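Local coordinates for cysteine-rich repeat secretory protein 15 (PDB 6GRF) that probably modulates cell-to-cell trafficking through plasmodesmata, as a plasma-membrane protein with a tandem DUF26 ectodomain, at residues A[42-47]-A[65-70]; A[78-83]-A[100-105]. All blocks are in the same frame, centred on the assembly; numbering follows the deposited sequence. Where two conformers were deposited one is given.

Contact 1: residues A[42-47]-A[65-70]; sequences ASFNSF and LYQCRD
A42 offers its carbonyl to the phenol of Y66, whose OH donates to A42 O at 2.8 Å from well above the carbonyl plane. S38 of helix 23-39 also hydrogen-bonds this hydroxyl, giving the tip of the ring a second polar hold. S43 comes next, its O taking the N-H of C68 in a nearly straight bond of 2.8 Å, while its CB lies near the carboxylate of D70. At F44 the side chain crosses to the sheet face shared with L65 and Q67, its chi1 of 160° setting CG anti to the backbone N. The ring lies obliquely beside its neighbours, and F44 CD1 comes 3.1 Å from Y66 O. F44 CE1 meets L65 CB at 4.0 Å, and the ring plane is only 13° from that of the Q67 amide. Strands 44-49 and 62-68 run antiparallel as the edge strand and its neighbour in the five-stranded sheet of the first Gnk2-homologous (DUF26) domain, and F44 with Q67 is a non-hydrogen-bonded pair. N45 and Y66 form the hydrogen-bonded pair, Y66 N giving to N45 O at 3.3 Å and N45 N returning a weak bond to Y66 O. The Y66 ring leans over the neighbouring strand 44-49, with N45 N 3.6 Å above one face, offset toward the rim, and N45 CB against Y66 CE2. N45 OD1 turns to the N-H of S46, which pairs with L65. F47, packed against helix 23-39, brings its CE2 to the edge of the Y66 ring, 3.8 Å from Y66 CE2.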
loop_
_atom_site.group_PDB
_atom_site.type_symbol
_atom_site.label_atom_id
_atom_site.label_comp_id
_atom_site.label_asym_id
_atom_site.label_seq_id
_atom_site.Cartn_x
_atom_site.Cartn_y
_atom_site.Cartn_z
ATOM N N ALA A 42 -13.823 9.845 2.129
ATOM C CA ALA A 42 -13.254 9.172 0.973
ATOM C C ALA A 42 -12.156 8.215 1.444
ATOM O O ALA A 42 -11.362 8.541 2.333
ATOM C CB ALA A 42 -12.740 10.172 -0.035
ATOM N N SER A 43 -12.153 7.026 0.839
ATOM C CA SER A 43 -11.208 5.964 1.133
ATOM C C SER A 43 -9.847 6.202 0.465
ATOM O O SER A 43 -8.855 5.621 0.872
ATOM C CB SER A 43 -11.794 4.654 0.712
ATOM O OG SER A 43 -12.869 4.343 1.572
ATOM N N PHE A 44 -9.833 7.028 -0.582
ATOM C CA PHE A 44 -8.630 7.383 -1.316
ATOM C C PHE A 44 -8.691 8.862 -1.708
ATOM O O PHE A 44 -9.738 9.371 -2.066
ATOM C CB PHE A 44 -8.481 6.537 -2.588
ATOM C CG PHE A 44 -7.563 7.180 -3.599
ATOM C CD1 PHE A 44 -6.189 7.084 -3.468
ATOM C CD2 PHE A 44 -8.069 7.966 -4.621
ATOM C CE1 PHE A 44 -5.342 7.735 -4.353
ATOM C CE2 PHE A 44 -7.216 8.602 -5.512
ATOM C CZ PHE A 44 -5.854 8.492 -5.372
ATOM N N ASN A 45 -7.549 9.546 -1.643
ATOM C CA ASN A 45 -7.437 10.856 -2.258
ATOM C C ASN A 45 -5.963 11.175 -2.525
ATOM O O ASN A 45 -5.051 10.610 -1.928
ATOM C CB ASN A 45 -8.136 11.944 -1.442
ATOM C CG ASN A 45 -8.845 12.954 -2.319
ATOM O OD1 ASN A 45 -8.581 13.032 -3.510
ATOM N ND2 ASN A 45 -9.749 13.737 -1.753
ATOM N N SER A 46 -5.790 12.118 -3.446
ATOM C CA SER A 46 -4.545 12.562 -4.022
ATOM C C SER A 46 -4.365 14.054 -3.691
ATOM O O SER A 46 -5.346 14.756 -3.676
ATOM C CB SER A 46 -4.639 12.376 -5.500
ATOM O OG SER A 46 -3.356 12.192 -6.038
ATOM N N PHE A 47 -3.131 14.517 -3.454
ATOM C CA PHE A 47 -2.887 15.910 -3.104
ATOM C C PHE A 47 -1.578 16.421 -3.711
ATOM O O PHE A 47 -0.619 15.698 -3.843
ATOM C CB PHE A 47 -2.823 16.094 -1.590
ATOM C CG PHE A 47 -4.027 15.581 -0.857
ATOM C CD1 PHE A 47 -5.080 16.421 -0.547
ATOM C CD2 PHE A 47 -4.102 14.249 -0.481
ATOM C CE1 PHE A 47 -6.188 15.935 0.133
ATOM C CE2 PHE A 47 -5.207 13.769 0.202
ATOM C CZ PHE A 47 -6.244 14.614 0.513
ATOM N N LEU A 65 -0.649 10.800 -1.249
ATOM C CA LEU A 65 -1.946 10.159 -1.275
ATOM C C LEU A 65 -2.097 9.260 -0.043
ATOM O O LEU A 65 -1.134 8.997 0.690
ATOM C CB LEU A 65 -2.106 9.368 -2.582
ATOM C CG LEU A 65 -1.024 8.333 -2.916
ATOM C CD1 LEU A 65 -1.064 7.123 -1.998
ATOM C CD2 LEU A 65 -1.155 7.888 -4.351
ATOM N N TYR A 66 -3.337 8.822 0.180
ATOM C CA TYR A 66 -3.652 7.780 1.122
ATOM C C TYR A 66 -4.642 6.827 0.452
ATOM O O TYR A 66 -5.369 7.201 -0.458
ATOM C CB TYR A 66 -4.221 8.351 2.423
ATOM C CG TYR A 66 -5.609 8.922 2.283
ATOM C CD1 TYR A 66 -6.733 8.163 2.565
ATOM C CD2 TYR A 66 -5.803 10.225 1.850
ATOM C CE1 TYR A 66 -8.011 8.676 2.413
ATOM C CE2 TYR A 66 -7.076 10.755 1.699
ATOM C CZ TYR A 66 -8.186 9.977 1.978
ATOM O OH TYR A 66 -9.438 10.493 1.820
ATOM N N GLN A 67 -4.642 5.576 0.918
ATOM C CA GLN A 67 -5.585 4.554 0.464
ATOM C C GLN A 67 -5.955 3.716 1.688
ATOM O O GLN A 67 -5.076 3.093 2.263
ATOM C CB GLN A 67 -4.939 3.731 -0.656
ATOM C CG GLN A 67 -5.806 2.595 -1.167
ATOM C CD GLN A 67 -7.032 3.123 -1.874
ATOM O OE1 GLN A 67 -8.154 3.047 -1.370
ATOM N NE2 GLN A 67 -6.835 3.646 -3.060
ATOM N N CYS A 68 -7.226 3.759 2.098
ATOM C CA CYS A 68 -7.744 2.834 3.099
ATOM C C CYS A 68 -8.160 1.530 2.413
ATOM O O CYS A 68 -8.424 1.507 1.217
ATOM C CB CYS A 68 -8.943 3.404 3.845
ATOM S SG CYS A 68 -8.519 4.839 4.865
ATOM N N ARG A 69 -8.220 0.450 3.193
ATOM C CA ARG A 69 -8.843 -0.770 2.724
ATOM C C ARG A 69 -10.274 -0.428 2.295
ATOM O O ARG A 69 -11.041 0.101 3.079
ATOM C CB ARG A 69 -8.799 -1.853 3.804
ATOM C CG ARG A 69 -7.610 -2.792 3.677
ATOM C CD ARG A 69 -7.558 -3.829 4.789
ATOM N NE ARG A 69 -8.651 -4.785 4.746
ATOM C CZ ARG A 69 -8.596 -5.969 4.135
ATOM N NH1 ARG A 69 -7.569 -6.256 3.351
ATOM N NH2 ARG A 69 -9.554 -6.867 4.314
ATOM N N ASP A 70 -10.598 -0.727 1.034
ATOM C CA ASP A 70 -11.885 -0.388 0.420
ATOM C C ASP A 70 -13.040 -1.174 1.056
ATOM O O ASP A 70 -14.190 -0.825 0.844
ATOM C CB ASP A 70 -11.869 -0.659 -1.088
ATOM C CG ASP A 70 -11.536 0.541 -1.958
ATOM O OD1 ASP A 70 -11.980 1.658 -1.617
ATOM O OD2 ASP A 70 -10.842 0.348 -2.983
#

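Contact 2: residues A[78-83]-A[100-105]; sequences SKCIQT and LQLEGC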
loop_
_atom_site.group_PDB
_atom_site.type_symbol
_atom_site.label_atom_id
_atom_site.label_comp_id
_atom_site.label_asym_id
_atom_site.label_seq_id
_atom_site.Cartn_x
_atom_site.Cartn_y
_atom_site.Cartn_z
ATOM N N SER A 78 -10.869 6.743 8.853
ATOM C CA SER A 78 -10.400 7.964 9.546
ATOM C C SER A 78 -9.496 7.625 10.735
ATOM O O SER A 78 -8.445 8.230 10.910
ATOM C CB SER A 78 -11.553 8.809 10.001
ATOM O OG SER A 78 -12.280 9.304 8.885
ATOM N N LYS A 79 -9.923 6.665 11.558
ATOM C CA LYS A 79 -9.157 6.234 12.722
ATOM C C LYS A 79 -7.757 5.800 12.268
ATOM O O LYS A 79 -6.759 6.222 12.830
ATOM C CB LYS A 79 -9.872 5.086 13.444
ATOM C CG LYS A 79 -9.982 5.236 14.955
ATOM C CD LYS A 79 -11.311 5.805 15.407
ATOM C CE LYS A 79 -11.388 5.981 16.905
ATOM N NZ LYS A 79 -12.793 6.052 17.363
ATOM N N CYS A 80 -7.721 4.932 11.246
ATOM C CA CYS A 80 -6.493 4.355 10.701
ATOM C C CYS A 80 -5.580 5.466 10.162
ATOM O O CYS A 80 -4.371 5.415 10.331
ATOM C CB CYS A 80 -6.803 3.368 9.577
ATOM S SG CYS A 80 -5.379 2.382 9.034
ATOM N N ILE A 81 -6.178 6.435 9.466
ATOM C CA ILE A 81 -5.435 7.511 8.834
ATOM C C ILE A 81 -4.877 8.451 9.918
ATOM O O ILE A 81 -3.723 8.824 9.850
ATOM C CB ILE A 81 -6.302 8.230 7.780
ATOM C CG1 ILE A 81 -6.539 7.334 6.561
ATOM C CG2 ILE A 81 -5.697 9.566 7.355
ATOM C CD1 ILE A 81 -5.307 7.090 5.714
ATOM N N GLN A 82 -5.664 8.773 10.947
ATOM C CA GLN A 82 -5.162 9.595 12.049
ATOM C C GLN A 82 -3.951 8.893 12.679
ATOM O O GLN A 82 -2.934 9.531 12.936
ATOM C CB GLN A 82 -6.264 9.894 13.071
ATOM C CG GLN A 82 -5.827 10.785 14.233
ATOM C CD GLN A 82 -5.247 12.107 13.782
ATOM O OE1 GLN A 82 -4.032 12.268 13.688
ATOM N NE2 GLN A 82 -6.112 13.064 13.487
ATOM N N THR A 83 -4.060 7.582 12.902
ATOM C CA THR A 83 -2.979 6.795 13.509
ATOM C C THR A 83 -1.738 6.839 12.605
ATOM O O THR A 83 -0.590 6.910 13.069
ATOM C CB THR A 83 -3.437 5.353 13.775
ATOM O OG1 THR A 83 -4.638 5.404 14.543
ATOM C CG2 THR A 83 -2.397 4.531 14.503
ATOM N N LEU A 100 4.029 4.537 4.563
ATOM C CA LEU A 100 3.643 3.757 5.712
ATOM C C LEU A 100 2.423 2.911 5.361
ATOM O O LEU A 100 1.399 3.441 4.945
ATOM C CB LEU A 100 3.303 4.692 6.871
ATOM C CG LEU A 100 2.706 3.982 8.081
ATOM C CD1 LEU A 100 3.754 3.110 8.756
ATOM C CD2 LEU A 100 2.122 4.985 9.059
ATOM N N GLN A 101 2.543 1.604 5.605
ATOM C CA GLN A 101 1.481 0.662 5.383
ATOM C C GLN A 101 1.113 0.037 6.733
ATOM O O GLN A 101 1.933 -0.639 7.368
ATOM C CB GLN A 101 1.935 -0.361 4.343
ATOM C CG GLN A 101 0.899 -1.435 4.035
ATOM C CD GLN A 101 -0.202 -0.971 3.118
ATOM O OE1 GLN A 101 -1.371 -0.971 3.492
ATOM N NE2 GLN A 101 0.151 -0.609 1.896
ATOM N N LEU A 102 -0.102 0.354 7.191
ATOM C CA LEU A 102 -0.760 -0.335 8.287
ATOM C C LEU A 102 -1.718 -1.356 7.670
ATOM O O LEU A 102 -1.993 -1.291 6.470
ATOM C CB LEU A 102 -1.513 0.681 9.152
ATOM C CG LEU A 102 -0.691 1.853 9.701
ATOM C CD1 LEU A 102 -1.507 2.665 10.689
ATOM C CD2 LEU A 102 0.593 1.381 10.368
ATOM N N GLU A 103 -2.237 -2.277 8.483
ATOM C CA GLU A 103 -3.167 -3.277 7.971
ATOM C C GLU A 103 -4.322 -2.595 7.217
ATOM O O GLU A 103 -4.731 -3.053 6.158
ATOM C CB GLU A 103 -3.688 -4.163 9.105
ATOM C CG GLU A 103 -4.688 -5.217 8.653
ATOM C CD GLU A 103 -4.246 -6.057 7.461
ATOM O OE1 GLU A 103 -3.079 -6.535 7.461
ATOM O OE2 GLU A 103 -5.064 -6.219 6.522
ATOM N N GLY A 104 -4.827 -1.489 7.758
ATOM C CA GLY A 104 -6.024 -0.841 7.258
ATOM C C GLY A 104 -5.774 0.259 6.232
ATOM O O GLY A 104 -6.700 0.672 5.560
ATOM N N CYS A 105 -4.553 0.790 6.138
ATOM C CA CYS A 105 -4.366 1.997 5.321
ATOM C C CYS A 105 -2.902 2.210 4.945
ATOM O O CYS A 105 -1.982 1.702 5.576
ATOM C CB CYS A 105 -4.931 3.236 6.008
ATOM S SG CYS A 105 -4.268 3.534 7.669
#
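C80 and C105 are joined by a disulfide, SG to SG at 2.1 Å, that ties helix 74-91 to the start of strand 105-110, just after the turn from strand 98-102. The bridge is twisted close to a right angle (chi3 -89°). C80 projects its sulfur from the helix with SG anti to the backbone N (chi1 -170°), and the sulfur becomes the bump of the interface. It settles into a hollow lined by L102, G104 and C105: G104 C lies 3.5 Å from C80 SG, and the lack of a side chain at G104 allows the backbone to come this close. L102 forms another wall, where L102 CD1 lies 4.2 Å from C80 SG. Helix and hairpin belong to one Gnk2-homologous domain, in which helix 74-91 packs on the antiparallel sheet, and the tight turn is closed by a hydrogen bond from L102 N to C105 O. I81 CD1 packs against C105 CB at 3.9 Å, beside the disulfide, while the flank of I81 also meets V35 and S39 of helix 23-39. One turn of helix beyond C80, the methyl CG2 of T83 looks across to L102 CD1 at a loose 4.3 Å. T83 OG1 bonds back to K79 O at 2.8 Å, and that carbonyl also accepts T83 N from the opposite face of its plane.

Overall arrangement
Both contacts involve the sheet of the first Gnk2-homologous domain but differ in burial. Contact 1 is partly buried and joins the edge strand to its neighbour, mostly through backbone hydrogen bonds and a tyrosine leaning over the edge strand; contact 2 is buried, joins helix 74-91 to that sheet with no hydrogen bond between its segments, and relies on a covalent bridge with apolar packing. They meet where strand 62-68 runs out: R69 N lies 2.8 Å from G104 O, a probable hydrogen bond, and I81 of contact 2 also packs on C68 and Y66 of contact 1. C68 is itself bridged to C77 of helix 74-91, which gives that helix a second disulfide to the sheet.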